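Local atomic coordinates of F5/8 type C domain protein (Bacteroides ovatus, PDB entry 4ZRX), a protein that is a putative alpha-L-fucosidase that probably hydrolyses terminal fucose from glycans and carries a C-terminal F5/8 type C (discoidin-like) domain. Residues S499-A504 / F516-F521; G536-I541 / L546-A551. All coordinates share one frame; numbering follows the deposited sequence.

Contact 1 (S499-A504 / F516-F521)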
# COMPACT_ATOMS: atom_id res chain seq x y z
N SER A 499 0.33 4.14 -40.49
CA SER A 499 -0.98 4.79 -40.76
C SER A 499 -1.16 6.14 -40.02
O SER A 499 -2.08 6.90 -40.30
CB SER A 499 -2.14 3.83 -40.42
OG SER A 499 -2.04 3.36 -39.08
N SER A 500 -0.32 6.42 -39.04
CA SER A 500 -0.48 7.64 -38.23
C SER A 500 0.72 7.79 -37.32
O SER A 500 1.48 6.80 -37.12
CB SER A 500 -1.75 7.58 -37.36
OG SER A 500 -1.63 6.61 -36.31
N PHE A 501 0.91 9.01 -36.81
CA PHE A 501 1.70 9.25 -35.62
C PHE A 501 0.80 9.98 -34.63
O PHE A 501 -0.22 10.58 -35.00
CB PHE A 501 3.01 10.02 -35.85
CG PHE A 501 2.89 11.53 -35.85
CD1 PHE A 501 2.40 12.20 -36.97
CD2 PHE A 501 3.28 12.27 -34.78
CE1 PHE A 501 2.30 13.57 -37.00
CE2 PHE A 501 3.17 13.67 -34.81
CZ PHE A 501 2.68 14.31 -35.95
N THR A 502 1.18 9.89 -33.37
CA THR A 502 0.43 10.56 -32.31
C THR A 502 1.41 11.41 -31.51
O THR A 502 2.60 11.02 -31.30
CB THR A 502 -0.19 9.50 -31.44
OG1 THR A 502 -1.21 8.85 -32.21
CG2 THR A 502 -0.81 10.08 -30.16
N TYR A 503 0.95 12.59 -31.13
CA TYR A 503 1.70 13.40 -30.18
C TYR A 503 0.88 13.38 -28.89
O TYR A 503 -0.31 13.75 -28.92
CB TYR A 503 1.84 14.82 -30.71
CG TYR A 503 2.38 15.80 -29.65
CD1 TYR A 503 3.54 15.50 -28.90
CD2 TYR A 503 1.76 17.02 -29.43
CE1 TYR A 503 4.04 16.41 -27.93
CE2 TYR A 503 2.27 17.94 -28.52
CZ TYR A 503 3.40 17.64 -27.78
OH TYR A 503 3.83 18.57 -26.87
N ALA A 504 1.51 12.96 -27.78
CA ALA A 504 0.84 12.82 -26.47
C ALA A 504 1.67 13.57 -25.45
O ALA A 504 2.59 13.00 -24.89
CB ALA A 504 0.72 11.36 -26.06
N PHE A 516 2.70 22.74 -30.99
CA PHE A 516 1.45 23.22 -31.54
C PHE A 516 1.47 23.17 -33.09
O PHE A 516 0.69 22.43 -33.70
CB PHE A 516 1.16 24.62 -31.02
CG PHE A 516 -0.08 25.25 -31.60
CD1 PHE A 516 -1.30 24.54 -31.63
CD2 PHE A 516 -0.03 26.56 -32.12
CE1 PHE A 516 -2.46 25.14 -32.16
CE2 PHE A 516 -1.19 27.17 -32.64
CZ PHE A 516 -2.39 26.46 -32.67
N ARG A 517 2.34 23.98 -33.68
CA ARG A 517 2.54 23.94 -35.15
C ARG A 517 3.65 22.94 -35.44
O ARG A 517 4.66 22.92 -34.74
CB ARG A 517 2.88 25.33 -35.71
CG ARG A 517 1.83 26.36 -35.39
CD ARG A 517 1.78 27.53 -36.40
NE ARG A 517 0.61 28.38 -36.13
CZ ARG A 517 -0.67 28.07 -36.39
NH1 ARG A 517 -1.00 26.91 -36.97
NH2 ARG A 517 -1.64 28.92 -36.06
N TYR A 518 3.47 22.09 -36.45
CA TYR A 518 4.45 21.07 -36.67
C TYR A 518 4.58 20.69 -38.13
O TYR A 518 3.69 20.98 -38.92
CB TYR A 518 4.09 19.81 -35.86
CG TYR A 518 2.90 19.12 -36.40
CD1 TYR A 518 3.01 18.16 -37.42
CD2 TYR A 518 1.64 19.42 -35.93
CE1 TYR A 518 1.87 17.55 -37.99
CE2 TYR A 518 0.51 18.81 -36.48
CZ TYR A 518 0.63 17.88 -37.50
OH TYR A 518 -0.50 17.28 -38.01
N GLN A 519 5.71 20.05 -38.44
CA GLN A 519 5.90 19.35 -39.70
C GLN A 519 6.51 18.01 -39.34
O GLN A 519 7.44 17.92 -38.48
CB GLN A 519 6.85 20.13 -40.60
CG GLN A 519 6.25 21.42 -41.12
CD GLN A 519 7.19 22.20 -42.03
OE1 GLN A 519 7.21 22.01 -43.25
NE2 GLN A 519 7.94 23.12 -41.44
N PHE A 520 5.95 16.96 -39.91
CA PHE A 520 6.39 15.62 -39.62
C PHE A 520 7.07 15.09 -40.87
O PHE A 520 6.59 15.35 -42.00
CB PHE A 520 5.20 14.77 -39.28
CG PHE A 520 5.56 13.40 -38.84
CD1 PHE A 520 6.00 13.16 -37.52
CD2 PHE A 520 5.43 12.32 -39.70
CE1 PHE A 520 6.33 11.88 -37.11
CE2 PHE A 520 5.76 11.03 -39.31
CZ PHE A 520 6.17 10.79 -37.98
N PHE A 521 8.20 14.43 -40.68
CA PHE A 521 9.04 13.96 -41.79
C PHE A 521 9.40 12.50 -41.60
O PHE A 521 9.51 12.00 -40.46
CB PHE A 521 10.35 14.75 -41.86
CG PHE A 521 10.21 16.23 -42.03
CD1 PHE A 521 10.04 17.06 -40.93
CD2 PHE A 521 10.31 16.82 -43.29
CE1 PHE A 521 9.94 18.44 -41.07
CE2 PHE A 521 10.22 18.22 -43.44
CZ PHE A 521 10.05 19.02 -42.34
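F501 lays its ring over that of F520 in an offset stack, the planes only 6° from parallel and the centroids of the F501 and F520 rings 4.1 Å apart. The overlap is broad: F501 CG lies 3.7 Å from F520 CE1, and F501 CE1 lies 3.7 Å from F520 CG. The side chains enter from opposing strands and lie antiparallel alongside each other, the CB end of each over the far end of the other ring. F520 gets there with CG anti to its backbone N (chi1 -174°), reaching across from strand 517-523 to F501, which projects from strand 495-503. The partner at the far rim of F501 is Y518: F501 points its edge at the Y518 ring, planes at 77°, in an offset edge-to-face pair with F501 CZ 3.9 Å from Y518 CE1. All three rings are buried, and L563, I561, V532 and V550 pack around the cluster. The looser side lies behind strand 517-523, where the alternate residues R517 and Q519 are exposed; F516 and R517 share T566 as their partner in a classic beta bulge. No backbone bond joins the two strands here, and the nearest CA atoms, those of F501 and F520, stand 8.9 Å apart. The cluster fills part of the core between the two facing antiparallel sheets of a beta sandwich, the jelly-roll fold of F5/8 type C domains.

Contact 2 (G536-I541 / L546-A551)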
# COMPACT_ATOMS: atom_id res chain seq x y z
N GLY A 536 -0.63 20.27 -39.89
CA GLY A 536 0.43 21.09 -39.31
C GLY A 536 0.07 21.83 -38.03
O GLY A 536 0.86 22.68 -37.56
N GLU A 537 -1.11 21.52 -37.49
CA GLU A 537 -1.57 22.12 -36.25
C GLU A 537 -2.21 21.06 -35.37
O GLU A 537 -3.09 20.30 -35.81
CB GLU A 537 -2.56 23.22 -36.53
CG GLU A 537 -2.93 24.04 -35.31
CD GLU A 537 -3.95 25.10 -35.67
OE1 GLU A 537 -3.50 26.14 -36.21
OE2 GLU A 537 -5.17 24.88 -35.41
N PHE A 538 -1.71 20.98 -34.14
CA PHE A 538 -2.34 20.12 -33.12
C PHE A 538 -3.41 20.99 -32.51
O PHE A 538 -3.20 21.64 -31.46
CB PHE A 538 -1.33 19.72 -32.07
CG PHE A 538 -0.28 18.75 -32.54
CD1 PHE A 538 -0.64 17.55 -33.14
CD2 PHE A 538 1.07 19.04 -32.36
CE1 PHE A 538 0.35 16.65 -33.56
CE2 PHE A 538 2.06 18.15 -32.78
CZ PHE A 538 1.69 16.95 -33.39
N SER A 539 -4.54 21.08 -33.21
CA SER A 539 -5.52 22.10 -32.89
C SER A 539 -6.03 21.92 -31.46
O SER A 539 -6.31 20.79 -31.04
CB SER A 539 -6.67 22.10 -33.88
OG SER A 539 -6.15 22.52 -35.14
N ASN A 540 -6.08 23.05 -30.76
CA ASN A 540 -6.61 23.15 -29.40
C ASN A 540 -5.80 22.42 -28.32
O ASN A 540 -6.27 22.27 -27.18
CB ASN A 540 -8.07 22.70 -29.38
CG ASN A 540 -8.86 23.27 -28.21
OD1 ASN A 540 -8.77 24.47 -27.86
ND2 ASN A 540 -9.65 22.40 -27.58
N ILE A 541 -4.57 22.01 -28.66
CA ILE A 541 -3.80 21.17 -27.71
C ILE A 541 -3.48 21.90 -26.40
O ILE A 541 -3.39 21.29 -25.35
CB ILE A 541 -2.53 20.62 -28.35
CG1 ILE A 541 -2.09 19.36 -27.58
CG2 ILE A 541 -1.48 21.75 -28.53
CD1 ILE A 541 -1.45 18.38 -28.45
N LEU A 546 -4.72 16.03 -24.33
CA LEU A 546 -4.86 14.60 -24.52
C LEU A 546 -4.18 14.25 -25.85
O LEU A 546 -3.88 15.16 -26.65
CB LEU A 546 -6.33 14.19 -24.51
CG LEU A 546 -6.97 14.29 -23.12
CD1 LEU A 546 -8.51 14.26 -23.23
CD2 LEU A 546 -6.47 13.15 -22.26
N PRO A 547 -3.88 12.96 -26.05
CA PRO A 547 -3.10 12.59 -27.27
C PRO A 547 -3.84 12.94 -28.53
O PRO A 547 -5.09 12.87 -28.57
CB PRO A 547 -2.97 11.06 -27.12
CG PRO A 547 -3.03 10.85 -25.58
CD PRO A 547 -4.00 11.83 -25.08
N GLN A 548 -3.09 13.36 -29.56
CA GLN A 548 -3.67 13.65 -30.88
C GLN A 548 -3.00 12.76 -31.87
O GLN A 548 -1.80 12.86 -32.04
CB GLN A 548 -3.46 15.10 -31.30
CG GLN A 548 -4.14 16.05 -30.36
CD GLN A 548 -4.35 17.45 -30.97
OE1 GLN A 548 -4.02 17.71 -32.11
NE2 GLN A 548 -4.96 18.32 -30.20
N THR A 549 -3.82 11.93 -32.50
CA THR A 549 -3.38 11.00 -33.53
C THR A 549 -3.59 11.66 -34.88
O THR A 549 -4.67 12.17 -35.16
CB THR A 549 -4.14 9.66 -33.36
OG1 THR A 549 -3.77 9.05 -32.10
CG2 THR A 549 -3.83 8.70 -34.52
N VAL A 550 -2.52 11.76 -35.67
CA VAL A 550 -2.58 12.38 -37.02
C VAL A 550 -2.65 11.24 -37.99
O VAL A 550 -1.66 10.52 -38.15
CB VAL A 550 -1.32 13.22 -37.27
CG1 VAL A 550 -1.28 13.76 -38.70
CG2 VAL A 550 -1.31 14.35 -36.22
N ALA A 551 -3.83 11.07 -38.60
CA ALA A 551 -4.09 9.99 -39.50
C ALA A 551 -3.50 10.45 -40.84
O ALA A 551 -3.77 11.56 -41.30
CB ALA A 551 -5.60 9.74 -39.63
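Q548 reaches from the start of strand 548-552, in one sheet of the beta sandwich, to the type II beta turn F538-I541 and grips it with its amide, donating from NE2 to the backbone O of S539. That hydrogen bond measures 2.9 Å between Q548 NE2 and S539 O, with an N-H...O angle of 157°. The donor approaches from above the carbonyl plane of S539, while the acceptor lies close to the plane of the Q548 amide. The other end of the amide rests against F538: Q548 OE1 comes within 3.1 Å of F538 CA and 3.4 Å of F538 CB, and it sits at the edge of the ring, whose plane stands 81° from that of the amide. I541 packs against the nitrogen end, its CB 3.8 Å from Q548 NE2. Q548 keeps its side chain stretched out (chi2 -161°), which carries the amide to the loop. Further along the strand, V550 CG2 touches the ring edge at F538 CE1, 3.9 Å away.

In the next shell, the loop is shaped by its own backbone. The turn is closed by I541 N to F538 O, and F538 is also the centre of an inverse gamma turn. The buried F538 ring stacks on Y518 and meets Y503, while backbone bonds from F538 to F516 and from Q548 to Y503 moor the loop and the strand to their neighbours. On the exposed side, E537 ties R517 to the turn: its OE1 forms a salt bridge with R517 NH1, and its OE2 accepts a hydrogen bond from S539 OG on the anti side of the carboxylate, with S539 OG 2.6 Å from E537 OE2.

In the fold
Both contacts lie in the C-terminal F5/8 type C domain. Following the chain, strand 495-503 leads through a loop to strand 517-523, and contact 1 closes that excursion by joining strands of two different sheets. The chain then passes through strand 530-532 into a long loop, which contact 2 fastens to strand 548-552 across the four residues after I541. The contacts follow in series, neither nesting nor crossing, yet their centres are about 7 Å apart. Strands 495-503 and 548-552 are antiparallel neighbours: F501 O lies 2.7 Å from V550 N, and T502 OG1 pairs with T549 OG1. Together the two contacts tie the loop and both sheets around one hydrophobic interior.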